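Amine oxidase (Emericella nidulans, PDB 3PGB) oxidises primary amines as a dimeric copper amine oxidase, using a copper ion and a topaquinone cofactor formed from one of its own tyrosines. Local coordinates at the interface of chains A and B. Coordinates in Å, arbitrary orientation; residue numbers count along the deposited sequence, not the author numbering. Chains: chain A/B, Putative uncharacterized protein.

The interface of chains A and B. Residues chain A 249, 483, 485, 506-507, 707; chain B 459-461.
B:His459, on the short strand 457-460 of one subunit, reaches into the other between the carboxylates of A:Asp249 and A:Asp485, part of the two-fold interface of this copper amine oxidase. An imidazole suits the place because its two nitrogens point apart, and the aspartates supply short anionic acceptors for both N-H groups. NE2 donates a nearly straight hydrogen bond of 2.5 Å to A:Asp249 OD2, on the anti lone pair, with carboxylate and ring almost coplanar. ND1 donates to A:Asp485 OD1 at 2.7 Å; this carboxylate is turned 63° from the ring and is met on its syn side. Gripped at both nitrogens, the ring cannot easily rotate; with both donating to acids, the imidazole is probably cationic. B:His459 CG stands anti to the backbone N (chi1 -177°), which carries the ring toward chain A. A:Asp485 OD2 also receives a weak hydrogen bond from B:Ser460 N.

The flat CD1-CE1 edge of A:Tyr507 meets one face of the imidazole, toward its rim, the planes 84° apart. Within chain A, the amide ND2 of A:Asn483 suits a backbone carbonyl, donating a hydrogen bond of 2.8 Å to A:Tyr507 O. A:Asn483 and A:Asp485 flank position 484, the tyrosine converted to topaquinone, in the family's Asn-Tyr-Asp/Glu motif, so the partner's histidine touches both neighbours of the cofactor.

In van der Waals contact, the methyl CG2 of B:Thr461 lies 3.5 Å from the carboxylate carbon CG of A:Asp249.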
# COMPACT_ATOMS: atom_id res chain seq x y z
N ASP A 249 17.97 3.41 -24.85
CA ASP A 249 18.62 4.01 -23.67
C ASP A 249 19.04 2.94 -22.65
O ASP A 249 18.76 3.05 -21.45
CB ASP A 249 17.67 5.04 -23.03
CG ASP A 249 18.41 6.06 -22.16
OD1 ASP A 249 19.50 6.51 -22.56
OD2 ASP A 249 17.88 6.41 -21.10
N ASN A 483 18.70 7.28 -16.09
CA ASN A 483 18.04 5.98 -16.20
C ASN A 483 16.82 5.78 -15.29
O ASN A 483 16.01 4.89 -15.54
CB ASN A 483 19.06 4.86 -15.94
CG ASN A 483 19.74 4.99 -14.59
OD1 ASN A 483 20.30 6.03 -14.26
ND2 ASN A 483 19.71 3.91 -13.81
N ASP A 485 13.16 6.58 -13.60
CA ASP A 485 11.89 7.29 -13.74
C ASP A 485 11.16 7.27 -12.42
O ASP A 485 10.62 6.25 -12.02
CB ASP A 485 11.02 6.68 -14.83
CG ASP A 485 11.56 6.93 -16.22
OD1 ASP A 485 12.68 6.48 -16.51
OD2 ASP A 485 10.86 7.60 -17.01
N GLY A 506 11.93 2.55 -15.20
CA GLY A 506 13.11 2.88 -15.99
C GLY A 506 14.18 1.81 -15.87
O GLY A 506 13.91 0.68 -15.45
N TYR A 507 15.40 2.17 -16.24
CA TYR A 507 16.52 1.24 -16.29
C TYR A 507 17.26 1.19 -14.97
O TYR A 507 17.50 2.23 -14.35
CB TYR A 507 17.50 1.63 -17.39
CG TYR A 507 17.06 1.22 -18.76
CD1 TYR A 507 16.35 2.08 -19.58
CD2 TYR A 507 17.36 -0.04 -19.25
CE1 TYR A 507 15.94 1.70 -20.84
CE2 TYR A 507 16.96 -0.43 -20.51
CZ TYR A 507 16.24 0.44 -21.30
OH TYR A 507 15.83 0.08 -22.55
N ASN A 707 13.05 -3.06 -17.88
CA ASN A 707 12.83 -1.99 -16.92
C ASN A 707 12.20 -2.47 -15.64
O ASN A 707 11.48 -3.46 -15.63
CB ASN A 707 11.92 -0.92 -17.52
CG ASN A 707 12.65 0.03 -18.44
OD1 ASN A 707 13.86 -0.09 -18.66
ND2 ASN A 707 11.91 0.99 -18.99
N HIS B 459 9.80 4.80 -19.57
CA HIS B 459 11.12 5.43 -19.59
C HIS B 459 11.21 6.54 -20.63
O HIS B 459 10.87 6.34 -21.79
CB HIS B 459 12.22 4.41 -19.85
CG HIS B 459 13.59 5.02 -19.80
ND1 HIS B 459 14.07 5.66 -18.69
CD2 HIS B 459 14.56 5.11 -20.75
CE1 HIS B 459 15.29 6.11 -18.94
NE2 HIS B 459 15.61 5.79 -20.18
N SER B 460 11.71 7.70 -20.21
CA SER B 460 11.86 8.85 -21.10
C SER B 460 13.32 9.17 -21.41
O SER B 460 14.22 8.84 -20.64
CB SER B 460 11.19 10.08 -20.48
OG SER B 460 9.80 9.84 -20.31
N THR B 461 13.55 9.77 -22.58
CA THR B 461 14.85 10.34 -22.94
C THR B 461 14.61 11.67 -23.64
O THR B 461 13.46 12.08 -23.83
CB THR B 461 15.67 9.41 -23.88
OG1 THR B 461 15.09 9.41 -25.19
CG2 THR B 461 15.73 8.00 -23.34